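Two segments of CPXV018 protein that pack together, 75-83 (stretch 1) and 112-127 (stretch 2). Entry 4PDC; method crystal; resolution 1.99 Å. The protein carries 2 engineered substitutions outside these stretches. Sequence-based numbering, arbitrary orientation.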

# COMPACT_ATOMS: atom_id res chain seq x y z
N TYR E 75 18.98 27.29 10.96
CA TYR E 75 19.40 26.12 10.19
C TYR E 75 18.84 24.82 10.76
O TYR E 75 18.98 24.53 11.95
CB TYR E 75 20.93 26.04 10.13
CG TYR E 75 21.45 24.99 9.17
CD1 TYR E 75 21.66 23.68 9.59
CD2 TYR E 75 21.72 25.31 7.85
CE1 TYR E 75 22.14 22.72 8.71
CE2 TYR E 75 22.20 24.36 6.97
CZ TYR E 75 22.40 23.07 7.40
OH TYR E 75 22.87 22.12 6.52
N GLU E 76 18.20 24.04 9.89
CA GLU E 76 17.72 22.71 10.23
C GLU E 76 17.94 21.76 9.06
O GLU E 76 17.45 22.00 7.96
CB GLU E 76 16.23 22.72 10.61
CG GLU E 76 15.95 23.26 12.00
CD GLU E 76 14.59 22.82 12.52
OE1 GLU E 76 13.59 22.94 11.77
OE2 GLU E 76 14.52 22.35 13.68
N ASP E 77 18.69 20.70 9.31
CA ASP E 77 18.93 19.65 8.33
C ASP E 77 18.33 18.34 8.83
O ASP E 77 18.72 17.83 9.88
CB ASP E 77 20.42 19.48 8.05
CG ASP E 77 20.70 18.53 6.92
OD1 ASP E 77 20.45 18.91 5.75
OD2 ASP E 77 21.16 17.40 7.18
N LEU E 78 17.38 17.81 8.06
CA LEU E 78 16.69 16.59 8.43
C LEU E 78 17.00 15.50 7.42
O LEU E 78 16.88 15.72 6.22
CB LEU E 78 15.18 16.83 8.51
CG LEU E 78 14.74 17.80 9.61
CD1 LEU E 78 13.33 18.27 9.35
CD2 LEU E 78 14.84 17.13 10.97
N THR E 79 17.41 14.33 7.91
CA THR E 79 17.67 13.20 7.03
C THR E 79 16.88 11.98 7.48
O THR E 79 16.76 11.71 8.68
CB THR E 79 19.16 12.83 6.99
OG1 THR E 79 19.92 13.97 6.58
CG2 THR E 79 19.41 11.69 6.02
N TYR E 80 16.34 11.26 6.51
CA TYR E 80 15.71 9.97 6.75
C TYR E 80 16.31 8.95 5.80
O TYR E 80 16.23 9.10 4.58
CB TYR E 80 14.20 10.05 6.56
CG TYR E 80 13.49 8.72 6.70
CD1 TYR E 80 13.59 7.97 7.86
CD2 TYR E 80 12.70 8.23 5.67
CE1 TYR E 80 12.93 6.76 7.99
CE2 TYR E 80 12.04 7.03 5.79
CZ TYR E 80 12.16 6.30 6.95
OH TYR E 80 11.49 5.09 7.07
N PHE E 81 16.91 7.91 6.36
CA PHE E 81 17.56 6.86 5.59
C PHE E 81 16.75 5.59 5.73
O PHE E 81 16.43 5.19 6.84
CB PHE E 81 18.99 6.66 6.08
CG PHE E 81 19.71 5.52 5.42
CD1 PHE E 81 20.28 5.68 4.17
CD2 PHE E 81 19.85 4.31 6.06
CE1 PHE E 81 20.95 4.64 3.56
CE2 PHE E 81 20.52 3.26 5.46
CZ PHE E 81 21.08 3.42 4.21
N TYR E 82 16.38 4.99 4.60
CA TYR E 82 15.63 3.74 4.61
C TYR E 82 16.26 2.75 3.64
O TYR E 82 16.44 3.06 2.46
CB TYR E 82 14.16 3.96 4.26
CG TYR E 82 13.37 2.67 4.29
CD1 TYR E 82 12.91 2.14 5.49
CD2 TYR E 82 13.11 1.97 3.12
CE1 TYR E 82 12.21 0.96 5.53
CE2 TYR E 82 12.41 0.78 3.15
CZ TYR E 82 11.96 0.28 4.35
OH TYR E 82 11.25 -0.91 4.39
N GLU E 83 16.58 1.56 4.14
CA GLU E 83 17.28 0.55 3.36
C GLU E 83 16.65 -0.82 3.56
O GLU E 83 16.40 -1.23 4.69
CB GLU E 83 18.75 0.50 3.76
CG GLU E 83 19.58 -0.51 2.98
CD GLU E 83 20.97 -0.68 3.55
OE1 GLU E 83 21.13 -1.54 4.45
OE2 GLU E 83 21.90 0.04 3.12
N THR E 112 8.13 20.07 17.57
CA THR E 112 9.27 20.53 16.79
C THR E 112 9.35 19.78 15.47
O THR E 112 8.77 18.71 15.31
CB THR E 112 10.58 20.30 17.55
OG1 THR E 112 10.73 18.90 17.79
CG2 THR E 112 10.57 21.05 18.88
N ASN E 113 10.09 20.35 14.53
CA ASN E 113 10.33 19.69 13.26
C ASN E 113 11.08 18.38 13.48
O ASN E 113 10.83 17.39 12.80
CB ASN E 113 11.12 20.61 12.32
CG ASN E 113 10.29 21.80 11.85
OD1 ASN E 113 9.08 21.69 11.67
ND2 ASN E 113 10.94 22.94 11.67
N LYS E 114 11.98 18.38 14.46
CA LYS E 114 12.77 17.20 14.80
C LYS E 114 11.87 16.04 15.22
O LYS E 114 12.03 14.91 14.75
CB LYS E 114 13.76 17.53 15.91
CG LYS E 114 14.73 16.42 16.23
CD LYS E 114 15.70 16.84 17.33
CE LYS E 114 16.72 15.76 17.62
NZ LYS E 114 17.62 16.13 18.75
N ASN E 115 10.91 16.31 16.09
CA ASN E 115 9.99 15.28 16.55
C ASN E 115 9.02 14.81 15.47
O ASN E 115 8.78 13.62 15.32
CB ASN E 115 9.20 15.78 17.77
CG ASN E 115 10.01 15.71 19.05
OD1 ASN E 115 10.83 14.80 19.24
ND2 ASN E 115 9.79 16.67 19.94
N MET E 116 8.46 15.76 14.72
CA MET E 116 7.52 15.41 13.66
C MET E 116 8.21 14.57 12.59
O MET E 116 7.64 13.62 12.06
CB MET E 116 6.93 16.67 13.04
CG MET E 116 5.81 16.39 12.05
SD MET E 116 5.21 17.88 11.23
CE MET E 116 4.68 18.85 12.63
N TRP E 117 9.44 14.94 12.27
CA TRP E 117 10.24 14.21 11.28
C TRP E 117 10.43 12.77 11.73
O TRP E 117 10.32 11.84 10.93
CB TRP E 117 11.58 14.91 11.09
CG TRP E 117 12.47 14.29 10.05
CD1 TRP E 117 13.49 13.41 10.27
CD2 TRP E 117 12.42 14.51 8.64
NE1 TRP E 117 14.09 13.07 9.08
CE2 TRP E 117 13.45 13.73 8.06
CE3 TRP E 117 11.61 15.29 7.81
CZ2 TRP E 117 13.69 13.72 6.69
CZ3 TRP E 117 11.85 15.27 6.44
CH2 TRP E 117 12.88 14.49 5.90
N LEU E 118 10.70 12.59 13.01
CA LEU E 118 10.93 11.28 13.60
C LEU E 118 9.68 10.41 13.58
O LEU E 118 9.75 9.21 13.30
CB LEU E 118 11.44 11.42 15.04
CG LEU E 118 11.65 10.13 15.84
CD1 LEU E 118 12.75 9.26 15.23
CD2 LEU E 118 11.97 10.44 17.30
N THR E 119 8.54 11.01 13.90
CA THR E 119 7.32 10.24 14.05
C THR E 119 6.52 10.09 12.76
O THR E 119 5.52 9.37 12.75
CB THR E 119 6.39 10.87 15.11
OG1 THR E 119 5.98 12.18 14.69
CG2 THR E 119 7.10 10.96 16.45
N THR E 120 6.94 10.75 11.67
CA THR E 120 6.15 10.73 10.43
C THR E 120 6.90 10.30 9.17
O THR E 120 6.27 10.05 8.14
CB THR E 120 5.54 12.11 10.12
OG1 THR E 120 6.58 13.03 9.75
CG2 THR E 120 4.76 12.64 11.30
N SER E 121 8.22 10.22 9.23
CA SER E 121 9.00 9.91 8.03
C SER E 121 8.67 8.53 7.45
O SER E 121 8.37 8.40 6.27
CB SER E 121 10.50 10.01 8.32
OG SER E 121 10.91 11.37 8.32
N GLU E 122 8.73 7.50 8.29
CA GLU E 122 8.42 6.14 7.84
C GLU E 122 6.99 6.09 7.30
O GLU E 122 6.74 5.54 6.23
CB GLU E 122 8.59 5.13 8.98
CG GLU E 122 8.39 3.68 8.56
CD GLU E 122 8.60 2.69 9.69
OE1 GLU E 122 8.93 3.12 10.81
OE2 GLU E 122 8.45 1.47 9.45
N PHE E 123 6.08 6.69 8.05
CA PHE E 123 4.68 6.82 7.66
C PHE E 123 4.55 7.44 6.26
O PHE E 123 3.86 6.90 5.40
CB PHE E 123 3.95 7.67 8.71
CG PHE E 123 2.54 8.04 8.35
CD1 PHE E 123 1.48 7.22 8.71
CD2 PHE E 123 2.27 9.22 7.68
CE1 PHE E 123 0.18 7.57 8.40
CE2 PHE E 123 0.97 9.57 7.37
CZ PHE E 123 -0.08 8.75 7.73
N ARG E 124 5.22 8.57 6.04
CA ARG E 124 5.09 9.30 4.79
C ARG E 124 5.72 8.55 3.62
O ARG E 124 5.32 8.73 2.47
CB ARG E 124 5.69 10.70 4.95
CG ARG E 124 4.76 11.69 5.66
CD ARG E 124 5.53 12.76 6.41
NE ARG E 124 6.67 13.22 5.64
CZ ARG E 124 7.92 13.28 6.09
NH1 ARG E 124 8.24 12.96 7.34
NH2 ARG E 124 8.86 13.71 5.26
N LEU E 125 6.70 7.70 3.91
CA LEU E 125 7.32 6.87 2.88
C LEU E 125 6.46 5.66 2.53
O LEU E 125 6.32 5.30 1.35
CB LEU E 125 8.71 6.40 3.32
CG LEU E 125 9.36 5.32 2.44
CD1 LEU E 125 9.52 5.81 1.01
CD2 LEU E 125 10.70 4.89 3.02
N LYS E 126 5.89 5.02 3.54
CA LYS E 126 5.28 3.70 3.35
C LYS E 126 3.81 3.74 2.94
O LYS E 126 3.15 2.71 2.89
CB LYS E 126 5.44 2.87 4.62
CG LYS E 126 6.88 2.44 4.86
CD LYS E 126 6.99 1.44 5.99
CE LYS E 126 8.38 0.83 6.07
NZ LYS E 126 8.44 -0.25 7.08
N LYS E 127 3.30 4.93 2.64
CA LYS E 127 1.91 5.06 2.23
C LYS E 127 1.62 4.14 1.05
O LYS E 127 0.64 3.38 1.09
CB LYS E 127 1.60 6.51 1.86
CG LYS E 127 0.13 6.80 1.65
CD LYS E 127 -0.11 8.30 1.55
CE LYS E 127 -1.57 8.63 1.33
NZ LYS E 127 -1.80 10.10 1.39
O HOH W 1 13.20 20.90 15.38
O HOH W 2 10.63 -1.60 6.61

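A kinked helix packs across one face of a β-strand in a largely buried contact, built from aromatic and aliphatic side chains and pinned by two direct hydrogen bonds. The axes cross at −42° and approach to 9.6 Å. Strand alternation sets the pattern: Glu76, Leu78, Tyr80 and Tyr82 point their CA-to-CB bonds toward the helix, while Thr79 between them points away.

At the helix's start, Thr112 is the N-cap, its OG1 accepting from Asn115 N (3.1 Å). Polar contacts cluster at this end: Asn113 ND2 donates to Glu76 OE1 at 2.7 Å and 168°, a nearly straight bond that provides one polar partner for the buried carboxylate. The other carboxylate oxygen, Glu76 OE2, receives a bond from water 1 (2.6 Å), which in turn accepts from Lys114 N (2.9 Å), a first-turn amide without a helical partner.

Trp117 contributes both packing and a hydrogen bond. Leu78 CB lies over one face of the Trp117 indole, 3.7 Å from the centroid of its six-membered ring, in a CH-π contact. At the ring edge, Trp117 NE1 donates to Thr79 O (3.0 Å), so a bulky apolar residue also satisfies its polar atom, using the backbone of a residue whose side chain faces elsewhere.

Next along the strand, Tyr80 offers a ring face to Ser121, with Ser121 CB 3.7 Å from the ring centroid. Serine is small enough for this close approach, where the CA atoms of the pair are 6.8 Å apart, and its OG is satisfied by donating to Trp117 O (2.7 Å). Leu125 CD2 touches both tyrosines, 3.7 Å from Tyr80 CE2 and from Tyr82 CG; a branched apolar leucine suits contact with aromatic carbons. At the margin, water 2 links Tyr82 OH (2.4 Å) to Lys126 NZ (2.6 Å), and the same NZ forms a salt bridge with Glu122 OE2 (2.9 Å). Tyrosine pairs a packing ring with a hydroxyl that reaches this water, and the long lysine chain brings its amine to both partners.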